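Local coordinates for Di-haem cytochrome c peroxidase family protein (Burkholderia thailandensis E264, PDB 6NX0) that carries two c-type hemes and probably acts as a peroxidase of the diheme cytochrome c peroxidase family, reaching an unusually stable bis-Fe(IV) state, at residues Arg288-Ala291 against Leu292-Pro296; Asp416-Arg419 against Ala420-Gly423; Thr456-Ala460 against Arg461-Leu465. All blocks are in the same frame, centred on the assembly; numbering follows the deposited sequence.

Contact 1: Arg288-Ala291 against Leu292-Pro296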
# COMPACT_ATOMS: atom_id res chain seq x y z
N ARG A 288 -17.68 -11.16 -16.02
CA ARG A 288 -17.74 -9.95 -16.84
C ARG A 288 -16.78 -8.90 -16.30
O ARG A 288 -16.11 -8.20 -17.07
CB ARG A 288 -19.15 -9.37 -16.90
CG ARG A 288 -20.12 -10.20 -17.69
CD ARG A 288 -21.35 -9.40 -18.04
NE ARG A 288 -22.05 -8.84 -16.90
CZ ARG A 288 -22.93 -9.52 -16.15
NH1 ARG A 288 -23.20 -10.79 -16.42
NH2 ARG A 288 -23.53 -8.92 -15.14
N GLY A 289 -16.74 -8.74 -14.98
CA GLY A 289 -15.84 -7.77 -14.39
C GLY A 289 -14.38 -8.10 -14.63
O GLY A 289 -13.57 -7.21 -14.88
N LEU A 290 -14.01 -9.38 -14.52
CA LEU A 290 -12.65 -9.81 -14.81
C LEU A 290 -12.30 -9.48 -16.25
O LEU A 290 -11.20 -8.99 -16.53
CB LEU A 290 -12.51 -11.32 -14.58
CG LEU A 290 -11.23 -12.01 -15.03
CD1 LEU A 290 -10.02 -11.44 -14.32
CD2 LEU A 290 -11.35 -13.50 -14.78
N ALA A 291 -13.23 -9.70 -17.18
CA ALA A 291 -12.94 -9.37 -18.57
C ALA A 291 -12.79 -7.87 -18.77
O ALA A 291 -11.92 -7.43 -19.53
CB ALA A 291 -14.02 -9.95 -19.47
N LEU A 292 -13.62 -7.05 -18.10
CA LEU A 292 -13.45 -5.60 -18.18
C LEU A 292 -12.11 -5.17 -17.61
O LEU A 292 -11.46 -4.25 -18.12
CB LEU A 292 -14.58 -4.91 -17.42
CG LEU A 292 -15.92 -4.96 -18.14
CD1 LEU A 292 -17.03 -4.77 -17.14
CD2 LEU A 292 -16.00 -3.88 -19.22
N PHE A 293 -11.71 -5.81 -16.51
CA PHE A 293 -10.46 -5.51 -15.82
C PHE A 293 -9.26 -5.69 -16.73
O PHE A 293 -8.28 -4.95 -16.60
CB PHE A 293 -10.36 -6.43 -14.59
CG PHE A 293 -9.32 -6.01 -13.58
CD1 PHE A 293 -8.02 -6.48 -13.65
CD2 PHE A 293 -9.67 -5.17 -12.54
CE1 PHE A 293 -7.09 -6.08 -12.70
CE2 PHE A 293 -8.75 -4.78 -11.60
CZ PHE A 293 -7.47 -5.24 -11.66
N ARG A 294 -9.33 -6.66 -17.65
CA ARG A 294 -8.25 -7.00 -18.56
C ARG A 294 -8.48 -6.47 -19.97
O ARG A 294 -7.71 -6.82 -20.87
CB ARG A 294 -8.09 -8.52 -18.62
CG ARG A 294 -7.64 -9.13 -17.34
CD ARG A 294 -7.05 -10.51 -17.57
NE ARG A 294 -8.09 -11.49 -17.79
CZ ARG A 294 -7.90 -12.79 -17.64
NH1 ARG A 294 -8.91 -13.65 -17.84
NH2 ARG A 294 -6.70 -13.23 -17.28
N ASN A 295 -9.52 -5.67 -20.18
CA ASN A 295 -9.86 -5.16 -21.50
C ASN A 295 -9.16 -3.82 -21.69
O ASN A 295 -9.50 -2.85 -20.98
CB ASN A 295 -11.37 -5.02 -21.62
CG ASN A 295 -11.83 -4.53 -23.00
OD1 ASN A 295 -11.09 -3.88 -23.74
ND2 ASN A 295 -13.10 -4.79 -23.32
N PRO A 296 -8.20 -3.70 -22.60
CA PRO A 296 -7.44 -2.45 -22.71
C PRO A 296 -8.27 -1.28 -23.21
O PRO A 296 -7.83 -0.13 -23.11
CB PRO A 296 -6.33 -2.80 -23.71
CG PRO A 296 -6.91 -3.93 -24.52
CD PRO A 296 -7.75 -4.73 -23.57
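Leu292 N and Phe293 N reach back to Arg288 O and Gly289 O (2.9 and 2.8 Å, the second N-H...O angle 153°), the i to i+4 pattern of an alpha helix. The helix is in its last turn: Arg294 N divides between Leu290 O at 3.2 Å and a weak bond to Ala291 O, and Arg294 is the first residue to leave helical phi/psi. Leu290 meets the arginine side chain four residues on. Its CD1 lies 3.8 Å above one face of the Arg294 guanidinium, offset toward the rim, while CD2 comes 3.9 Å from Arg294 NH1. A bend at chi3 (-77°) brings the guanidinium back over the leucine, and its NH2 forms a salt bridge with Asp309. This is the end of helix 284-293, just ahead of the CXXCH heme c attachment motif (Cys301, Cys304 and His305, an axial iron ligand). Phe293 has CB 3.3 Å from Gly289 O, but its ring, CG anti to the backbone N (chi1 -165°), heads away to Cys301, His305 and heme c. Leu292 sets CG 3.4 Å from Arg288 O and packs on Asp446, Asp449 and Leu450 of helix 444-455; Asp449 also takes the salt bridge of Arg288 NE.

Contact 2: Asp416-Arg419 against Ala420-Gly423. With NO3 (nitrate ion), chain D.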
# COMPACT_ATOMS: atom_id res chain seq x y z
N ASP A 416 -5.62 18.19 -6.48
CA ASP A 416 -4.63 17.80 -5.49
C ASP A 416 -3.24 17.66 -6.10
O ASP A 416 -2.38 16.95 -5.56
CB ASP A 416 -5.03 16.51 -4.79
CG ASP A 416 -4.41 16.39 -3.41
OD1 ASP A 416 -4.09 17.43 -2.77
OD2 ASP A 416 -4.24 15.23 -2.97
N VAL A 417 -3.00 18.34 -7.22
CA VAL A 417 -1.69 18.42 -7.85
C VAL A 417 -1.36 19.88 -8.06
O VAL A 417 -2.18 20.63 -8.61
CB VAL A 417 -1.67 17.64 -9.18
CG1 VAL A 417 -0.31 17.76 -9.83
CG2 VAL A 417 -2.07 16.17 -9.00
N PRO A 418 -0.19 20.35 -7.63
CA PRO A 418 0.19 21.74 -7.89
C PRO A 418 0.14 22.03 -9.39
O PRO A 418 0.40 21.15 -10.21
CB PRO A 418 1.62 21.83 -7.35
CG PRO A 418 1.82 20.63 -6.49
CD PRO A 418 0.87 19.59 -6.96
N ARG A 419 -0.12 23.29 -9.74
CA ARG A 419 -0.09 23.67 -11.16
C ARG A 419 1.21 23.26 -11.81
O ARG A 419 1.22 22.83 -12.98
CB ARG A 419 -0.27 25.19 -11.31
CG ARG A 419 -1.72 25.62 -11.30
CD ARG A 419 -1.86 27.13 -11.45
NE ARG A 419 -1.56 27.81 -10.20
CZ ARG A 419 -0.51 28.59 -9.98
NH1 ARG A 419 -0.34 29.14 -8.78
NH2 ARG A 419 0.38 28.84 -10.95
N ALA A 420 2.31 23.31 -11.05
CA ALA A 420 3.63 22.99 -11.58
C ALA A 420 3.76 21.55 -12.05
O ALA A 420 4.64 21.26 -12.85
CB ALA A 420 4.71 23.24 -10.54
N TYR A 421 2.92 20.64 -11.56
CA TYR A 421 3.07 19.22 -11.86
C TYR A 421 1.85 18.62 -12.54
O TYR A 421 1.79 17.39 -12.71
CB TYR A 421 3.40 18.43 -10.58
CG TYR A 421 4.60 18.97 -9.86
CD1 TYR A 421 5.80 19.19 -10.53
CD2 TYR A 421 4.54 19.27 -8.50
CE1 TYR A 421 6.90 19.72 -9.87
CE2 TYR A 421 5.63 19.78 -7.83
CZ TYR A 421 6.81 20.00 -8.52
OH TYR A 421 7.91 20.51 -7.87
N ARG A 422 0.88 19.44 -12.95
CA ARG A 422 -0.30 18.88 -13.60
C ARG A 422 0.05 18.10 -14.87
O ARG A 422 -0.62 17.11 -15.18
CB ARG A 422 -1.28 20.00 -13.88
CG ARG A 422 -1.75 20.57 -12.54
CD ARG A 422 -3.22 20.90 -12.47
NE ARG A 422 -3.54 21.70 -11.28
CZ ARG A 422 -4.04 22.93 -11.32
NH1 ARG A 422 -4.28 23.54 -12.48
NH2 ARG A 422 -4.31 23.57 -10.19
N GLY A 423 1.10 18.48 -15.59
CA GLY A 423 1.53 17.74 -16.77
C GLY A 423 2.13 16.37 -16.48
O GLY A 423 2.32 15.58 -17.41
N NO3 D . 3.81 20.44 -15.53
O1 NO3 D . 4.71 21.18 -16.03
O2 NO3 D . 2.68 20.88 -15.30
O3 NO3 D . 4.09 19.26 -15.24
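Ala420 and Arg419 lie at the corners of a beta turn in which Tyr421 N bonds back to Pro418 O at 2.9 Å, the i to i+3 bond. The N-H...O angle is 162°, but the donor stands well above the carbonyl plane, 51° out of it. Ala420 also puts its methyl over the centre of one face of the Tyr421 ring, its CB 4.1 Å above the plane. Tyr421 follows with an apolar contact on the preceding segment: Pro418 CG approaches its CD2 at 3.6 Å, obliquely to the ring, while Val417 CG1 packs against its CB. The valine branch lies anti to its own backbone N, which brings CG1 against the carbonyl group of Tyr421. Arg422 then turns its side chain back along the chain. Its CG, set by chi1, passes close to Pro418 O; the bend at chi2 then directs CD and NE to Val417 O. NE donates to Val417 O at 3.2 Å, with the oxygen tilted slightly from the guanidinium plane. Arg419 CG sits 3.2 Å above one face of the Arg422 guanidinium, offset toward the rim. The two guanidinium planes are 79° apart and their charged atoms do not touch, so it is the aliphatic stem of Arg419 that meets Arg422. The main chain of Arg422 adds a weak bond from N to Arg419 O. Gly423 N finally donates to O2 of a nitrate ion, probably from the crystallisation liquor, at 2.9 Å. The turn lies at the surface in the loop between helices 404-407 and 444-455; Pro418 rests on Phe344 and Asn346, Tyr421 on Cys364 of the Cys349-Cys364 disulfide, and Asp416 makes a salt bridge with Arg331.

Contact 3: Thr456-Ala460 against Arg461-Leu465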
# COMPACT_ATOMS: atom_id res chain seq x y z
N THR A 456 -14.21 -10.50 -5.27
CA THR A 456 -13.69 -11.87 -5.24
C THR A 456 -12.27 -11.96 -4.68
O THR A 456 -11.77 -13.07 -4.45
CB THR A 456 -13.70 -12.53 -6.63
OG1 THR A 456 -12.63 -12.02 -7.46
CG2 THR A 456 -15.06 -12.36 -7.32
N LEU A 457 -11.60 -10.83 -4.47
CA LEU A 457 -10.22 -10.82 -4.01
C LEU A 457 -10.11 -10.75 -2.48
O LEU A 457 -9.01 -10.58 -1.95
CB LEU A 457 -9.47 -9.64 -4.62
CG LEU A 457 -9.65 -9.42 -6.12
CD1 LEU A 457 -8.77 -8.28 -6.60
CD2 LEU A 457 -9.32 -10.70 -6.88
N THR A 458 -11.22 -10.87 -1.77
CA THR A 458 -11.20 -10.86 -0.32
C THR A 458 -10.84 -12.24 0.24
O THR A 458 -11.46 -13.24 -0.12
CB THR A 458 -12.56 -10.42 0.19
OG1 THR A 458 -12.87 -9.14 -0.36
CG2 THR A 458 -12.61 -10.37 1.69
N ASP A 459 -9.85 -12.27 1.13
CA ASP A 459 -9.48 -13.52 1.78
C ASP A 459 -10.64 -14.04 2.61
O ASP A 459 -11.48 -13.27 3.10
CB ASP A 459 -8.20 -13.30 2.60
CG ASP A 459 -6.97 -13.48 1.77
OD1 ASP A 459 -6.69 -14.63 1.37
OD2 ASP A 459 -6.29 -12.49 1.48
N ALA A 460 -10.70 -15.37 2.75
CA ALA A 460 -11.88 -16.03 3.29
C ALA A 460 -12.26 -15.53 4.68
O ALA A 460 -13.46 -15.42 4.99
CB ALA A 460 -11.65 -17.54 3.33
N ARG A 461 -11.27 -15.26 5.53
CA ARG A 461 -11.49 -14.80 6.90
C ARG A 461 -12.32 -13.53 6.96
O ARG A 461 -12.96 -13.25 7.99
CB ARG A 461 -10.14 -14.56 7.60
CG ARG A 461 -10.22 -14.02 9.02
CD ARG A 461 -8.82 -13.96 9.62
NE ARG A 461 -8.78 -13.36 10.95
CZ ARG A 461 -7.66 -13.10 11.62
NH1 ARG A 461 -6.48 -13.35 11.07
NH2 ARG A 461 -7.72 -12.56 12.83
N TYR A 462 -12.31 -12.73 5.90
CA TYR A 462 -12.80 -11.35 5.98
C TYR A 462 -14.02 -11.07 5.13
O TYR A 462 -14.44 -9.90 5.07
CB TYR A 462 -11.68 -10.38 5.57
CG TYR A 462 -10.38 -10.65 6.27
CD1 TYR A 462 -10.28 -10.46 7.65
CD2 TYR A 462 -9.27 -11.07 5.58
CE1 TYR A 462 -9.08 -10.69 8.30
CE2 TYR A 462 -8.06 -11.30 6.23
CZ TYR A 462 -7.99 -11.11 7.59
OH TYR A 462 -6.78 -11.33 8.24
N VAL A 463 -14.63 -12.07 4.48
CA VAL A 463 -15.71 -11.78 3.52
C VAL A 463 -16.89 -11.10 4.19
O VAL A 463 -17.58 -10.30 3.55
CB VAL A 463 -16.16 -13.04 2.77
CG1 VAL A 463 -15.05 -13.55 1.86
CG2 VAL A 463 -16.61 -14.11 3.73
N GLY A 464 -17.11 -11.37 5.48
CA GLY A 464 -18.22 -10.76 6.20
C GLY A 464 -18.09 -9.27 6.43
O GLY A 464 -19.08 -8.62 6.80
N LEU A 465 -16.91 -8.70 6.20
CA LEU A 465 -16.75 -7.26 6.35
C LEU A 465 -17.05 -6.49 5.08
O LEU A 465 -17.14 -5.26 5.12
CB LEU A 465 -15.32 -6.93 6.79
CG LEU A 465 -14.88 -7.44 8.16
CD1 LEU A 465 -13.44 -7.00 8.44
CD2 LEU A 465 -15.83 -6.93 9.23
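A 3-10 turn receives the chain after helix 444-455, and Asp459 and Tyr462 meet across its first step. Tyr462 N donates to Asp459 O at 3.0 Å with an N-H...O angle of 163°, the i to i+3 return of such a turn; the donor lies 40° out of the carbonyl plane. Asp459 CB also approaches the tyrosine ring obliquely, 3.9 Å from CD2, while Arg461 CB stands over the centre of one ring face. Thr458 contributes its methyl: CG2, anti to the backbone N, comes 3.8 Å from both Tyr462 C and Val463 N and packs against the Tyr462-Val463 peptide. Val463 CG2 touches Ala460 O at 3.6 Å. The polar ends bond to residues outside the turn. Both carboxylate oxygens of Asp459 are bonded, OD1 to Ser269 and OD2 to Tyr165, whereas Tyr462 OH bonds to Pro128 O, so aspartate and tyrosine fix the turn to separate loops. Ahead of the turn, Thr456 and Leu457 pack on helix 271-276, and Leu457 is joined to Asn374 by a backbone bond; beyond it Leu465 pairs through its backbone with Ala475 near the C terminus.

In the fold
From the N terminus, contact 1 comes first, ending helix 284-293 and turning the chain toward the covalent attachment site of the second heme. Contact 2 closes a turn in the long loop between helices 404-407 and 444-455. Contact 3 closes a 3-10 turn linking helix 444-455 to helix 271-276 and the C-terminal tail. The three are in series: none nests in or crosses another, and each is made by neighbouring residues. Helix 444-455 relates the first and third, since contact 1 packs on it and contact 3 leaves it, their nearest atoms being about 6 Å apart without touching. Contacts 2 and 3 lie on opposite sides of the chain's centre, their centres about 37 Å apart.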